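Local coordinates for protein MB2760 (Mycobacterium tuberculosis, PDB 2BNG) that hydrolyses long or bulky lipophilic epoxides, such as 9,10-epoxystearic acid and cholesterol 5,6-oxide, to diols in vitro, its physiological substrates being still unidentified, at residues 31-44 with 56-68. Residues are numbered along the deposited sequence; the frame is centred on the assembly and turned at random.
Sequences EDFDTVDAALGDDL and GGRRTATLLRRMQ
Helices 33-39 and 57-65 pack as an antiparallel pair in the NTF2-like fold of the limonene-1,2-epoxide hydrolase family. Their axes approach to 9.3 Å, with 163° between the N-to-C directions. Arg65 carries one end of the contact. Its CG lies anti to the backbone N and the chain bends at chi3 (-68°), which turns the guanidinium back beside Phe33 CB, toward two aspartates. The single nitrogen NH2 of Arg65 serves both carboxylates: Asp37 OD2 at 2.7 Å and, nearly straight, Asp34 OD2 at 3.0 Å. Both oxygens lie close to the guanidinium plane, so this salt-bridge network should fix its rotation. Phe33 CB sits over the centre of one guanidinium face, 3.5 Å from Arg65 CZ. The Phe33 ring in turn receives a CH-pi contact from Arg65 CA, 3.7 Å from the ring centroid, while Gln68 CG meets its edge.

Farther along, Ala61 faces the Asp37 side chain, and Leu40 CD1 packs against Ala61 CB and Thr60 CG2. The backbones come close at Gly57, whose CA makes a CA-H...O contact with Gly41 O (3.2 Å). At the start of helix 57-65, Gly57 N donates to Asp42 O (3.2 Å). Gly56 N bonds Leu44 O (2.7 Å). A water joins Asp42 O to Arg58 N.

Helix 13-30 adjoins the pair, with Ala27 against Val36, Phe24 against Leu40 and Leu28 against Leu64. On strand 116-123, Trp120 meets Leu44 and Leu64, and Ile117 shares backbone hydrogen bonds with Ala39 and Gly41. Ile54 of strand 52-55 touches Thr60.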
loop_
_atom_site.group_PDB
_atom_site.type_symbol
_atom_site.label_atom_id
_atom_site.label_comp_id
_atom_site.label_asym_id
_atom_site.label_seq_id
_atom_site.Cartn_x
_atom_site.Cartn_y
_atom_site.Cartn_z
ATOM N N GLU C 31 16.933 34.036 1.768
ATOM C CA GLU C 31 18.200 34.746 2.018
ATOM C C GLU C 31 19.422 33.920 1.637
ATOM O O GLU C 31 20.469 33.981 2.290
ATOM C CB GLU C 31 18.294 35.234 3.464
ATOM C CG GLU C 31 17.375 36.388 3.720
ATOM C CD GLU C 31 17.277 36.717 5.173
ATOM O OE1 GLU C 31 18.039 36.208 5.972
ATOM O OE2 GLU C 31 16.440 37.504 5.560
ATOM N N ASP C 32 19.271 33.152 0.564
ATOM C CA ASP C 32 20.291 32.237 0.092
ATOM C C ASP C 32 21.078 32.998 -0.976
ATOM O O ASP C 32 20.844 32.869 -2.196
ATOM C CB ASP C 32 19.617 30.968 -0.443
ATOM C CG ASP C 32 20.582 30.011 -1.140
ATOM O OD1 ASP C 32 21.818 30.220 -1.075
ATOM O OD2 ASP C 32 20.076 29.044 -1.774
ATOM N N PHE C 33 22.018 33.810 -0.497
ATOM C CA PHE C 33 22.583 34.873 -1.340
ATOM C C PHE C 33 23.575 34.385 -2.363
ATOM O O PHE C 33 23.794 35.042 -3.381
ATOM C CB PHE C 33 23.118 36.042 -0.507
ATOM C CG PHE C 33 22.032 36.838 0.146
ATOM C CD1 PHE C 33 21.109 37.536 -0.633
ATOM C CD2 PHE C 33 21.902 36.862 1.528
ATOM C CE1 PHE C 33 20.096 38.263 -0.048
ATOM C CE2 PHE C 33 20.880 37.584 2.130
ATOM C CZ PHE C 33 19.973 38.285 1.343
ATOM N N ASP C 34 24.145 33.215 -2.120
ATOM C CA ASP C 34 25.001 32.607 -3.119
ATOM C C ASP C 34 24.211 32.077 -4.332
ATOM O O ASP C 34 24.690 32.164 -5.473
ATOM C CB ASP C 34 25.862 31.511 -2.513
ATOM C CG ASP C 34 26.790 32.030 -1.435
ATOM O OD1 ASP C 34 27.462 31.226 -0.802
ATOM O OD2 ASP C 34 26.855 33.233 -1.180
ATOM N N THR C 35 23.013 31.545 -4.096
ATOM C CA THR C 35 22.109 31.208 -5.197
ATOM C C THR C 35 21.610 32.464 -5.932
ATOM O O THR C 35 21.489 32.461 -7.157
ATOM C CB THR C 35 20.931 30.347 -4.710
ATOM O OG1 THR C 35 21.448 29.148 -4.123
ATOM C CG2 THR C 35 19.978 29.995 -5.842
ATOM N N VAL C 36 21.324 33.530 -5.188
ATOM C CA VAL C 36 20.964 34.813 -5.800
ATOM C C VAL C 36 22.090 35.299 -6.744
ATOM O O VAL C 36 21.840 35.696 -7.887
ATOM C CB VAL C 36 20.634 35.877 -4.735
ATOM C CG1 VAL C 36 20.609 37.279 -5.361
ATOM C CG2 VAL C 36 19.310 35.526 -4.031
ATOM N N ASP C 37 23.328 35.231 -6.262
ATOM C CA ASP C 37 24.523 35.534 -7.065
ATOM C C ASP C 37 24.698 34.703 -8.323
ATOM O O ASP C 37 25.029 35.229 -9.383
ATOM C CB ASP C 37 25.787 35.338 -6.232
ATOM C CG ASP C 37 26.070 36.508 -5.360
ATOM O OD1 ASP C 37 25.783 37.641 -5.793
ATOM O OD2 ASP C 37 26.563 36.316 -4.238
ATOM N N ALA C 38 24.514 33.399 -8.196
ATOM C CA ALA C 38 24.585 32.508 -9.345
ATOM C C ALA C 38 23.439 32.747 -10.343
ATOM O O ALA C 38 23.625 32.547 -11.545
ATOM C CB ALA C 38 24.598 31.065 -8.883
ATOM N N ALA C 39 22.272 33.188 -9.851
ATOM C CA ALA C 39 21.067 33.301 -10.684
ATOM C C ALA C 39 21.069 34.529 -11.597
ATOM O O ALA C 39 20.409 34.524 -12.632
ATOM C CB ALA C 39 19.816 33.295 -9.821
ATOM N N LEU C 40 21.809 35.577 -11.236
ATOM C CA LEU C 40 21.663 36.858 -11.942
ATOM C C LEU C 40 22.768 37.075 -12.954
ATOM O O LEU C 40 23.940 37.053 -12.613
ATOM C CB LEU C 40 21.594 38.039 -10.964
ATOM C CG LEU C 40 20.460 38.050 -9.926
ATOM C CD1 LEU C 40 20.585 39.270 -9.002
ATOM C CD2 LEU C 40 19.078 37.992 -10.580
ATOM N N GLY C 41 22.386 37.277 -14.209
ATOM C CA GLY C 41 23.343 37.526 -15.265
ATOM C C GLY C 41 24.105 38.828 -15.063
ATOM O O GLY C 41 23.579 39.792 -14.500
ATOM N N ASP C 42 25.346 38.856 -15.539
ATOM C CA ASP C 42 26.187 40.055 -15.471
ATOM C C ASP C 42 25.547 41.328 -16.025
ATOM O O ASP C 42 25.725 42.397 -15.457
ATOM C CB ASP C 42 27.540 39.810 -16.130
ATOM C CG ASP C 42 28.470 38.975 -15.256
ATOM O OD1 ASP C 42 29.528 38.526 -15.757
ATOM O OD2 ASP C 42 28.153 38.757 -14.064
ATOM N N ASP C 43 24.773 41.206 -17.097
ATOM C CA ASP C 43 24.076 42.355 -17.659
ATOM C C ASP C 43 22.588 42.444 -17.331
ATOM O O ASP C 43 21.806 43.016 -18.096
ATOM C CB ASP C 43 24.294 42.409 -19.146
ATOM C CG ASP C 43 25.700 42.830 -19.487
ATOM O OD1 ASP C 43 25.868 43.500 -20.509
ATOM O OD2 ASP C 43 26.662 42.534 -18.749
ATOM N N LEU C 44 22.206 41.903 -16.178
ATOM C CA LEU C 44 20.861 42.064 -15.661
ATOM C C LEU C 44 20.386 43.507 -15.751
ATOM O O LEU C 44 21.120 44.434 -15.375
ATOM C CB LEU C 44 20.800 41.611 -14.204
ATOM C CG LEU C 44 19.460 41.775 -13.486
ATOM C CD1 LEU C 44 18.376 40.810 -14.026
ATOM C CD2 LEU C 44 19.666 41.599 -11.983
ATOM N N GLY C 56 23.125 45.552 -13.981
ATOM C CA GLY C 56 24.244 44.736 -13.553
ATOM C C GLY C 56 23.865 43.770 -12.462
ATOM O O GLY C 56 23.395 44.183 -11.405
ATOM N N GLY C 57 24.079 42.485 -12.733
ATOM C CA GLY C 57 23.772 41.415 -11.800
ATOM C C GLY C 57 24.507 41.503 -10.476
ATOM O O GLY C 57 23.930 41.286 -9.420
ATOM N N ARG C 58 25.784 41.828 -10.528
ATOM C CA ARG C 58 26.570 41.989 -9.300
ATOM C C ARG C 58 26.212 43.131 -8.409
ATOM O O ARG C 58 26.278 43.018 -7.191
ATOM C CB ARG C 58 27.988 42.229 -9.650
ATOM C CG ARG C 58 28.541 41.033 -10.016
ATOM C CD ARG C 58 29.691 41.424 -10.659
ATOM N NE ARG C 58 30.094 40.263 -11.247
ATOM C CZ ARG C 58 30.323 39.274 -10.474
ATOM N NH1 ARG C 58 30.198 39.408 -9.161
ATOM N NH2 ARG C 58 30.678 38.203 -11.043
ATOM N N ARG C 59 25.895 44.251 -9.024
ATOM C CA ARG C 59 25.474 45.379 -8.265
ATOM C C ARG C 59 24.114 45.105 -7.606
ATOM O O ARG C 59 23.921 45.466 -6.444
ATOM C CB ARG C 59 25.463 46.601 -9.166
ATOM C CG ARG C 59 24.967 47.828 -8.505
ATOM C CD ARG C 59 25.602 49.029 -9.117
ATOM N NE ARG C 59 24.623 50.053 -9.401
ATOM C CZ ARG C 59 24.551 50.738 -10.537
ATOM N NH1 ARG C 59 25.406 50.562 -11.498
ATOM N NH2 ARG C 59 23.632 51.635 -10.714
ATOM N N THR C 60 23.200 44.448 -8.338
ATOM C CA THR C 60 21.883 44.066 -7.792
ATOM C C THR C 60 22.019 42.992 -6.705
ATOM O O THR C 60 21.381 43.085 -5.645
ATOM C CB THR C 60 20.916 43.581 -8.901
ATOM O OG1 THR C 60 20.699 44.646 -9.833
ATOM C CG2 THR C 60 19.572 43.133 -8.321
ATOM N N ALA C 61 22.865 41.995 -6.981
ATOM C CA ALA C 61 23.128 40.902 -6.053
ATOM C C ALA C 61 23.648 41.389 -4.700
ATOM O O ALA C 61 23.168 40.923 -3.660
ATOM C CB ALA C 61 24.065 39.888 -6.661
ATOM N N THR C 62 24.600 42.331 -4.703
ATOM C CA THR C 62 25.130 42.812 -3.419
ATOM C C THR C 62 24.194 43.818 -2.734
ATOM O O THR C 62 24.161 43.902 -1.503
ATOM C CB THR C 62 26.641 43.292 -3.439
ATOM O OG1 THR C 62 26.794 44.455 -4.234
ATOM C CG2 THR C 62 27.531 42.279 -4.045
ATOM N N LEU C 63 23.410 44.546 -3.524
ATOM C CA LEU C 63 22.344 45.380 -2.959
ATOM C C LEU C 63 21.369 44.530 -2.137
ATOM O O LEU C 63 21.049 44.865 -0.986
ATOM C CB LEU C 63 21.576 46.091 -4.064
ATOM C CG LEU C 63 20.809 47.308 -3.583
ATOM C CD1 LEU C 63 21.758 48.470 -3.326
ATOM C CD2 LEU C 63 19.784 47.704 -4.609
ATOM N N LEU C 64 20.917 43.430 -2.746
ATOM C CA LEU C 64 20.009 42.504 -2.101
ATOM C C LEU C 64 20.649 41.830 -0.896
ATOM O O LEU C 64 20.036 41.739 0.173
ATOM C CB LEU C 64 19.502 41.458 -3.095
ATOM C CG LEU C 64 18.559 41.984 -4.190
ATOM C CD1 LEU C 64 18.340 40.914 -5.247
ATOM C CD2 LEU C 64 17.226 42.501 -3.633
ATOM N N ARG C 65 21.891 41.382 -1.057
ATOM C CA ARG C 65 22.634 40.810 0.053
ATOM C C ARG C 65 22.698 41.773 1.236
ATOM O O ARG C 65 22.563 41.359 2.390
ATOM C CB ARG C 65 24.039 40.388 -0.381
ATOM C CG ARG C 65 24.862 39.729 0.724
ATOM C CD ARG C 65 26.302 39.447 0.272
ATOM N NE ARG C 65 26.331 38.408 -0.764
ATOM C CZ ARG C 65 26.444 37.098 -0.526
ATOM N NH1 ARG C 65 26.550 36.647 0.725
ATOM N NH2 ARG C 65 26.450 36.233 -1.547
ATOM N N ARG C 66 22.878 43.054 0.950
ATOM C CA ARG C 66 23.045 44.024 2.017
ATOM C C ARG C 66 21.757 44.407 2.717
ATOM O O ARG C 66 21.778 45.110 3.719
ATOM C CB ARG C 66 23.819 45.233 1.537
ATOM C CG ARG C 66 25.251 44.873 1.442
ATOM C CD ARG C 66 26.071 45.996 1.040
ATOM N NE ARG C 66 27.412 45.502 0.840
ATOM C CZ ARG C 66 28.327 46.191 0.213
ATOM N NH1 ARG C 66 27.970 47.363 -0.199
ATOM N NH2 ARG C 66 29.557 45.739 0.009
HETATM N N MSE C 67 20.644 43.912 2.218
HETATM C CA MSE C 67 19.388 44.174 2.866
HETATM C C MSE C 67 19.037 43.186 3.980
HETATM O O MSE C 67 18.124 43.414 4.790
HETATM C CB MSE C 67 18.288 44.247 1.832
HETATM C CG MSE C 67 18.173 45.645 1.245
HETATM SE SE MSE C 67 16.816 45.598 -0.105
HETATM C CE MSE C 67 17.877 45.710 -1.720
ATOM N N GLN C 68 19.781 42.095 4.012
ATOM C CA GLN C 68 19.663 41.083 5.026
ATOM C C GLN C 68 19.643 41.679 6.436
ATOM O O GLN C 68 20.519 42.474 6.798
ATOM C CB GLN C 68 20.886 40.221 4.878
ATOM C CG GLN C 68 20.689 38.839 5.146
ATOM C CD GLN C 68 20.943 38.456 6.521
ATOM O OE1 GLN C 68 20.324 37.577 7.010
ATOM N NE2 GLN C 68 21.873 39.068 7.154
HETATM O O HOH W 1 27.300 42.771 -13.163
#